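Local coordinates for protein phosphoglycolate phosphatase (Thermoplasma acidophilum, PDB 1L6R) that catalyses the magnesium-dependent dephosphorylation of 2-phosphoglycolate to glycolate and, less efficiently, releases phosphate from inorganic pyrophosphate, at residues Arg6-Val12 with Leu39-Ser45; Asn62-Phe66 with Lys160-Tyr165. The protein carries 1 engineered substitution. All coordinates share one frame. Numbering follows the deposited sequence.

Contact 1: residues Arg6-Val12 with Leu39-Ser45; sequences RLAAIDV and LTVSLLS. With CA (calcium ion), chain C.
Asp11, the catalytic nucleophile, binds a calcium ion through OD2 at 2.4 Å; waters 3 and 2 lie 2.5 and 2.7 Å from the ion, and Asp177, Asn180 and Asp181 also ligate it. With chi1 t (168°), Asp11 directs OD1 to the backbone N of Gly14, capping the short helix that follows. Leading up to this site, strands 7-11 and 40-44 run parallel, in register from Leu7 with Thr40 to Asp11 with Leu44, their axes 4.7 Å apart at closest and crossing at -23°. Six backbone hydrogen bonds form the ladder: Thr40 N to Arg6 O (3.1 Å), Leu44 N to Ile10 O (2.8 Å) and, each 2.9 Å, Ala8 N to Thr40 O, Ser42 N to Ala8 O, Ile10 N to Ser42 O and Val12 N to Leu44 O. At the N-terminal end of the pair, water 1 bridges Arg6 O (2.7 Å) and Thr40 OG1 (3.2 Å). Leu7, Ala9 and Asp11 share one face with Thr40, Ser42 and Leu44, where Ala9 CB meets Leu44 CD1 at 4.1 Å. On the other face Ala8 CB touches Leu39 CD2 (4.0 Å) and Ile10 CD1 touches Val41 CG1 (4.1 Å). In these central strands of the Rossmann-like HAD core, backbone bonding leaves the Asp11 carboxylate, ending strand 7-11, to cap the helix and bind metal where the enzyme holds Mg2+.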
ATOM      1  N   ARG A   6       5.081  11.587  17.288  1.00 17.14           N
ATOM      2  CA  ARG A   6       6.515  11.757  17.483  1.00 17.83           C
ATOM      3  C   ARG A   6       7.254  12.056  16.186  1.00 16.54           C
ATOM      4  O   ARG A   6       8.365  12.578  16.206  1.00 17.19           O
ATOM      5  CB  ARG A   6       7.107  10.498  18.116  1.00 19.40           C
ATOM      6  CG  ARG A   6       6.580  10.221  19.514  0.92 24.29           C
ATOM      7  CD  ARG A   6       6.970   8.838  20.000  0.62 27.74           C
ATOM      8  NE  ARG A   6       8.416   8.653  20.075  0.77 31.27           N
ATOM      9  CZ  ARG A   6       8.997   7.507  20.412  0.90 33.00           C
ATOM     10  NH1 ARG A   6       8.250   6.449  20.703  0.80 34.38           N
ATOM     11  NH2 ARG A   6      10.319   7.416  20.457  0.68 34.52           N
ATOM     12  N   LEU A   7       6.633  11.732  15.059  1.00 14.64           N
ATOM     13  CA  LEU A   7       7.275  11.953  13.774  1.00 13.71           C
ATOM     14  C   LEU A   7       6.258  12.350  12.721  1.00 14.27           C
ATOM     15  O   LEU A   7       5.142  11.821  12.701  1.00 13.73           O
ATOM     16  CB  LEU A   7       8.007  10.673  13.348  1.00 14.55           C
ATOM     17  CG  LEU A   7       8.811  10.710  12.039  1.00 14.48           C
ATOM     18  CD1 LEU A   7       9.970   9.737  12.139  1.00 16.12           C
ATOM     19  CD2 LEU A   7       7.915  10.377  10.842  1.00 15.14           C
ATOM     20  N   ALA A   8       6.644  13.299  11.871  1.00 12.96           N
ATOM     21  CA  ALA A   8       5.793  13.744  10.771  1.00 13.30           C
ATOM     22  C   ALA A   8       6.541  13.547   9.456  1.00 13.38           C
ATOM     23  O   ALA A   8       7.688  13.972   9.309  1.00 13.84           O
ATOM     24  CB  ALA A   8       5.411  15.212  10.937  1.00 13.94           C
ATOM     25  N   ALA A   9       5.884  12.882   8.509  1.00 12.58           N
ATOM     26  CA  ALA A   9       6.461  12.638   7.188  1.00 11.97           C
ATOM     27  C   ALA A   9       5.674  13.539   6.243  1.00 11.57           C
ATOM     28  O   ALA A   9       4.451  13.421   6.128  1.00 11.99           O
ATOM     29  CB  ALA A   9       6.309  11.172   6.803  1.00 12.99           C
ATOM     30  N   ILE A  10       6.387  14.428   5.565  1.00 11.19           N
ATOM     31  CA  ILE A  10       5.759  15.420   4.704  1.00 11.55           C
ATOM     32  C   ILE A  10       6.161  15.383   3.236  1.00 11.39           C
ATOM     33  O   ILE A  10       7.347  15.294   2.913  1.00 12.09           O
ATOM     34  CB  ILE A  10       6.089  16.837   5.239  1.00 12.79           C
ATOM     35  CG1 ILE A  10       5.790  16.919   6.739  1.00 13.76           C
ATOM     36  CG2 ILE A  10       5.306  17.889   4.469  1.00 12.38           C
ATOM     37  CD1 ILE A  10       6.211  18.233   7.378  1.00 14.32           C
ATOM     38  N   ASP A  11       5.151  15.474   2.368  1.00 11.20           N
ATOM     39  CA  ASP A  11       5.311  15.517   0.912  1.00 10.81           C
ATOM     40  C   ASP A  11       5.834  16.920   0.584  1.00 10.97           C
ATOM     41  O   ASP A  11       5.117  17.917   0.730  1.00 12.45           O
ATOM     42  CB  ASP A  11       3.939  15.268   0.285  1.00 11.21           C
ATOM     43  CG  ASP A  11       3.887  15.567  -1.185  1.00 13.11           C
ATOM     44  OD1 ASP A  11       4.936  15.728  -1.843  1.00 14.52           O
ATOM     45  OD2 ASP A  11       2.746  15.635  -1.671  1.00 13.55           O
ATOM     46  N   VAL A  12       7.082  16.994   0.145  1.00 11.17           N
ATOM     47  CA  VAL A  12       7.710  18.278  -0.153  1.00 11.95           C
ATOM     48  C   VAL A  12       7.007  19.102  -1.220  1.00 12.66           C
ATOM     49  O   VAL A  12       6.576  20.234  -0.975  1.00 13.43           O
ATOM     50  CB  VAL A  12       9.182  18.077  -0.608  1.00 11.95           C
ATOM     51  CG1 VAL A  12       9.783  19.392  -1.100  1.00 12.90           C
ATOM     52  CG2 VAL A  12      10.013  17.528   0.545  1.00 13.59           C
ATOM     53  N   LEU A  39       9.486  17.327  17.840  1.00 16.14           N
ATOM     54  CA  LEU A  39       9.003  16.545  16.706  1.00 15.09           C
ATOM     55  C   LEU A  39      10.129  16.166  15.753  1.00 14.73           C
ATOM     56  O   LEU A  39      11.022  16.972  15.492  1.00 15.35           O
ATOM     57  CB  LEU A  39       7.953  17.344  15.925  1.00 14.97           C
ATOM     58  CG  LEU A  39       7.338  16.675  14.688  1.00 13.44           C
ATOM     59  CD1 LEU A  39       6.453  15.509  15.112  1.00 14.67           C
ATOM     60  CD2 LEU A  39       6.524  17.689  13.905  1.00 14.78           C
ATOM     61  N   THR A  40      10.099  14.930  15.260  1.00 14.25           N
ATOM     62  CA  THR A  40      11.079  14.493  14.271  1.00 13.92           C
ATOM     63  C   THR A  40      10.364  14.662  12.935  1.00 12.78           C
ATOM     64  O   THR A  40       9.222  14.220  12.770  1.00 14.55           O
ATOM     65  CB  THR A  40      11.471  13.012  14.429  1.00 15.42           C
ATOM     66  OG1 THR A  40      12.174  12.837  15.668  1.00 18.41           O
ATOM     67  CG2 THR A  40      12.369  12.573  13.269  1.00 15.56           C
ATOM     68  N   VAL A  41      11.020  15.325  11.992  1.00 13.48           N
ATOM     69  CA  VAL A  41      10.428  15.543  10.682  1.00 12.73           C
ATOM     70  C   VAL A  41      11.224  14.850   9.587  1.00 12.12           C
ATOM     71  O   VAL A  41      12.456  14.873   9.589  1.00 13.07           O
ATOM     72  CB  VAL A  41      10.342  17.056  10.362  1.00 11.96           C
ATOM     73  CG1 VAL A  41       9.849  17.274   8.934  1.00 14.10           C
ATOM     74  CG2 VAL A  41       9.388  17.728  11.351  1.00 14.28           C
ATOM     75  N   SER A  42      10.505  14.209   8.664  1.00 12.42           N
ATOM     76  CA  SER A  42      11.122  13.545   7.516  1.00 11.88           C
ATOM     77  C   SER A  42      10.457  14.120   6.271  1.00 11.99           C
ATOM     78  O   SER A  42       9.241  14.326   6.257  1.00 13.21           O
ATOM     79  CB  SER A  42      10.884  12.031   7.559  1.00 11.46           C
ATOM     80  OG  SER A  42      11.382  11.394   6.379  1.00 13.54           O
ATOM     81  N   LEU A  43      11.254  14.402   5.243  1.00 11.44           N
ATOM     82  CA  LEU A  43      10.728  14.934   3.989  1.00 11.95           C
ATOM     83  C   LEU A  43      10.703  13.831   2.945  1.00 12.17           C
ATOM     84  O   LEU A  43      11.642  13.041   2.845  1.00 12.56           O
ATOM     85  CB  LEU A  43      11.603  16.077   3.462  1.00 12.46           C
ATOM     86  CG  LEU A  43      11.760  17.307   4.353  1.00 12.65           C
ATOM     87  CD1 LEU A  43      12.531  18.387   3.587  1.00 15.19           C
ATOM     88  CD2 LEU A  43      10.401  17.822   4.764  1.00 15.11           C
ATOM     89  N   LEU A  44       9.617  13.791   2.177  0.50 12.25           N
ATOM     90  CA  LEU A  44       9.430  12.811   1.110  0.52 11.99           C
ATOM     91  C   LEU A  44       9.294  13.579  -0.196  0.48 11.82           C
ATOM     92  O   LEU A  44       8.484  14.498  -0.292  0.46 11.98           O
ATOM     93  CB  LEU A  44       8.153  12.002   1.342  0.45 12.57           C
ATOM     94  CG  LEU A  44       7.960  11.399   2.733  0.58 12.09           C
ATOM     95  CD1 LEU A  44       6.664  10.602   2.778  0.69 13.01           C
ATOM     96  CD2 LEU A  44       9.134  10.507   3.055  0.57 13.38           C
ATOM     97  N   SER A  45      10.080  13.209  -1.201  1.00 11.26           N
ATOM     98  CA  SER A  45      10.013  13.890  -2.489  1.00 12.37           C
ATOM     99  C   SER A  45      10.280  12.965  -3.660  1.00 11.18           C
ATOM    100  O   SER A  45      10.880  11.902  -3.498  1.00 11.34           O
ATOM    101  CB  SER A  45      11.054  15.019  -2.517  1.00 14.11           C
ATOM    102  OG  SER A  45      11.096  15.672  -3.777  1.00 17.24           O
TER
HETATM  103 CA    CA C 901       1.433  14.648  -3.406  1.00 12.71          CA
HETATM  104  O   HOH W   1      10.222  12.726  18.148  1.00 28.69           O
HETATM  105  O   HOH W   2       3.968  14.132  -4.041  1.00 16.36           O
HETATM  106  O   HOH W   3       1.856  15.891  -5.528  1.00 16.67           O

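Contact 2: residues Asn62-Phe66 with Lys160-Tyr165; sequences NGPVF and KLKEMY
Pro64 and Phe66 are the two bumps on 62-66, which is extended from Gly63 onward and enters strand 65-67. Pro64 faces a hollow made by the end of helix 154-164 and Tyr165, next in the chain; residues 160-164 are helical, with Met164 N to Lys160 O at 2.9 Å. Three side chains line that hollow: Leu161 CD2 lies 3.8 Å from Pro64 CD, Met164 CE reaches Pro64 CG at 3.6 Å, and Tyr165 sets its ring edge, CE2, 3.8 Å and its OH 3.4 Å from Pro64 CD. Tyr165 OH lies 3.8 Å from Gly63 CA. Here a helix of the HAD core covers one face of its central sheet, and Pro64 and Phe66 both point at it while Val65 between them turns away toward helix 49-60. Phe66, chi1 m and chi2 79°, meets the helix by its ring edge: CE1 is 3.7 Å from Leu161 CG, and CE2 is 4.1 Å from Lys160 CD. With chi1 m and chi2 t, Leu161 puts CD2 on Pro64 and CG on Phe66, so it fits between the two rings. The amino end of Lys160 makes a cation-pi contact with Phe83. Water 4 joins Tyr165 OH (2.5 Å) to Asn62 O (3.1 Å).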
ATOM      1  N   ASN A  62      15.459  17.414  10.932  1.00 13.43           N
ATOM      2  CA  ASN A  62      16.156  16.518  11.855  1.00 14.59           C
ATOM      3  C   ASN A  62      16.009  15.018  11.643  1.00 15.35           C
ATOM      4  O   ASN A  62      16.649  14.225  12.335  1.00 18.29           O
ATOM      5  CB  ASN A  62      15.821  16.893  13.316  1.00 14.66           C
ATOM      6  CG  ASN A  62      14.349  16.735  13.658  1.00 16.39           C
ATOM      7  OD1 ASN A  62      13.900  17.172  14.721  1.00 19.70           O
ATOM      8  ND2 ASN A  62      13.593  16.109  12.772  1.00 13.37           N
ATOM      9  N   GLY A  63      15.182  14.617  10.684  1.00 14.74           N
ATOM     10  CA  GLY A  63      15.028  13.198  10.414  1.00 14.32           C
ATOM     11  C   GLY A  63      15.562  12.845   9.044  1.00 13.68           C
ATOM     12  O   GLY A  63      16.098  13.703   8.339  1.00 14.24           O
ATOM     13  N   PRO A  64      15.442  11.580   8.633  1.00 12.99           N
ATOM     14  CA  PRO A  64      15.931  11.173   7.313  1.00 13.70           C
ATOM     15  C   PRO A  64      15.077  11.839   6.242  1.00 12.75           C
ATOM     16  O   PRO A  64      13.943  12.249   6.506  1.00 13.79           O
ATOM     17  CB  PRO A  64      15.721   9.650   7.312  1.00 14.03           C
ATOM     18  CG  PRO A  64      15.678   9.284   8.777  1.00 15.29           C
ATOM     19  CD  PRO A  64      14.899  10.428   9.372  1.00 14.40           C
ATOM     20  N   VAL A  65      15.624  11.974   5.041  1.00 11.39           N
ATOM     21  CA  VAL A  65      14.845  12.530   3.946  1.00 11.29           C
ATOM     22  C   VAL A  65      14.921  11.529   2.803  1.00 10.68           C
ATOM     23  O   VAL A  65      15.924  10.812   2.639  1.00 12.29           O
ATOM     24  CB  VAL A  65      15.338  13.939   3.491  1.00 11.65           C
ATOM     25  CG1 VAL A  65      15.181  14.916   4.645  1.00 12.73           C
ATOM     26  CG2 VAL A  65      16.775  13.897   2.989  1.00 12.18           C
ATOM     27  N   PHE A  66      13.834  11.444   2.046  1.00 10.34           N
ATOM     28  CA  PHE A  66      13.753  10.525   0.922  1.00 10.28           C
ATOM     29  C   PHE A  66      13.571  11.230  -0.410  1.00 10.78           C
ATOM     30  O   PHE A  66      12.826  12.202  -0.520  1.00 10.95           O
ATOM     31  CB  PHE A  66      12.558   9.569   1.073  1.00 10.44           C
ATOM     32  CG  PHE A  66      12.629   8.661   2.260  1.00 10.95           C
ATOM     33  CD1 PHE A  66      12.300   9.122   3.532  1.00 11.28           C
ATOM     34  CD2 PHE A  66      12.984   7.321   2.096  1.00 11.37           C
ATOM     35  CE1 PHE A  66      12.324   8.246   4.624  1.00 13.26           C
ATOM     36  CE2 PHE A  66      13.008   6.445   3.184  1.00 11.59           C
ATOM     37  CZ  PHE A  66      12.676   6.913   4.445  1.00 12.68           C
ATOM     38  N   LYS A 160       9.498   2.399   6.588  1.00 14.76           N
ATOM     39  CA  LYS A 160      10.924   2.383   6.907  1.00 15.09           C
ATOM     40  C   LYS A 160      11.200   3.307   8.098  1.00 15.25           C
ATOM     41  O   LYS A 160      11.972   2.962   8.986  1.00 15.41           O
ATOM     42  CB  LYS A 160      11.735   2.814   5.686  1.00 17.31           C
ATOM     43  CG  LYS A 160      13.229   2.835   5.922  1.00 21.54           C
ATOM     44  CD  LYS A 160      13.975   2.698   4.614  1.00 25.63           C
ATOM     45  CE  LYS A 160      13.773   1.307   4.017  1.00 28.72           C
ATOM     46  NZ  LYS A 160      14.295   0.245   4.922  1.00 31.75           N
ATOM     47  N   LEU A 161      10.575   4.481   8.119  1.00 14.83           N
ATOM     48  CA  LEU A 161      10.752   5.407   9.239  1.00 14.52           C
ATOM     49  C   LEU A 161      10.215   4.778  10.530  1.00 15.75           C
ATOM     50  O   LEU A 161      10.825   4.903  11.600  1.00 15.43           O
ATOM     51  CB  LEU A 161      10.019   6.721   8.949  1.00 14.15           C
ATOM     52  CG  LEU A 161      10.651   7.612   7.871  1.00 13.31           C
ATOM     53  CD1 LEU A 161       9.661   8.670   7.445  1.00 15.18           C
ATOM     54  CD2 LEU A 161      11.923   8.258   8.411  1.00 14.10           C
ATOM     55  N   LYS A 162       9.076   4.101  10.423  1.00 15.55           N
ATOM     56  CA  LYS A 162       8.464   3.446  11.575  1.00 16.59           C
ATOM     57  C   LYS A 162       9.456   2.467  12.182  1.00 18.15           C
ATOM     58  O   LYS A 162       9.637   2.435  13.400  1.00 17.64           O
ATOM     59  CB  LYS A 162       7.186   2.719  11.151  1.00 15.50           C
ATOM     60  CG  LYS A 162       6.551   1.868  12.248  1.00 17.97           C
ATOM     61  CD  LYS A 162       5.175   1.379  11.824  1.00 18.31           C
ATOM     62  CE  LYS A 162       4.592   0.380  12.809  1.00 21.23           C
ATOM     63  NZ  LYS A 162       5.272  -0.935  12.685  1.00 23.24           N
ATOM     64  N   GLU A 163      10.100   1.678  11.327  0.51 19.17           N
ATOM     65  CA  GLU A 163      11.087   0.694  11.763  0.50 20.31           C
ATOM     66  C   GLU A 163      12.314   1.366  12.378  0.51 19.16           C
ATOM     67  O   GLU A 163      12.776   0.977  13.449  0.47 20.07           O
ATOM     68  CB  GLU A 163      11.522  -0.166  10.572  0.52 21.99           C
ATOM     69  CG  GLU A 163      12.637  -1.154  10.882  0.61 24.72           C
ATOM     70  CD  GLU A 163      13.107  -1.904   9.651  0.50 25.98           C
ATOM     71  OE1 GLU A 163      12.283  -2.609   9.031  0.60 26.63           O
ATOM     72  OE2 GLU A 163      14.300  -1.787   9.301  0.45 27.29           O
ATOM     73  N   MET A 164      12.837   2.374  11.689  1.00 18.50           N
ATOM     74  CA  MET A 164      14.012   3.107  12.144  1.00 18.41           C
ATOM     75  C   MET A 164      13.853   3.744  13.520  1.00 18.36           C
ATOM     76  O   MET A 164      14.793   3.751  14.326  1.00 19.73           O
ATOM     77  CB  MET A 164      14.375   4.187  11.114  1.00 18.06           C
ATOM     78  CG  MET A 164      14.906   3.628   9.802  1.00 19.27           C
ATOM     79  SD  MET A 164      15.101   4.889   8.517  1.00 21.03           S
ATOM     80  CE  MET A 164      16.523   5.763   9.151  1.00 21.01           C
ATOM     81  N   TYR A 165      12.671   4.281  13.795  1.00 17.84           N
ATOM     82  CA  TYR A 165      12.423   4.941  15.068  1.00 17.66           C
ATOM     83  C   TYR A 165      11.657   4.080  16.079  1.00 18.32           C
ATOM     84  O   TYR A 165      11.303   4.555  17.160  1.00 19.84           O
ATOM     85  CB  TYR A 165      11.676   6.261  14.824  1.00 17.03           C
ATOM     86  CG  TYR A 165      12.557   7.355  14.254  1.00 17.01           C
ATOM     87  CD1 TYR A 165      13.168   8.286  15.089  1.00 16.21           C
ATOM     88  CD2 TYR A 165      12.828   7.420  12.884  1.00 17.30           C
ATOM     89  CE1 TYR A 165      14.032   9.252  14.584  1.00 15.83           C
ATOM     90  CE2 TYR A 165      13.692   8.385  12.366  1.00 17.50           C
ATOM     91  CZ  TYR A 165      14.290   9.293  13.222  1.00 16.84           C
ATOM     92  OH  TYR A 165      15.168  10.221  12.728  1.00 18.05           O
TER
HETATM   93  O   HOH W   4      16.400  11.824  14.241  1.00 26.65           O

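From the N terminus, the chain lays down strand 7-11, passes through helices 12-15 and 25-36, and returns as strand 40-44, so contact 1 closes a beta-alpha-beta crossover. Helix 49-60 then leads to strand 65-67, next to 40-44 in the same sheet. Contact 2 opens there, after contact 1 has closed, and waits 93 residues, through the separate three-stranded antiparallel sheet, for helix 154-164 to return. The two loops are therefore in series, neither nested nor crossed. They meet at strand 40-44: Leu43 O lies 2.8 Å from Phe66 N, and Ser42 OG 2.7 Å from Pro64 O, both probable hydrogen bonds. Contact 1 joins strands edge to edge; contact 2 lays a helix over their sheet.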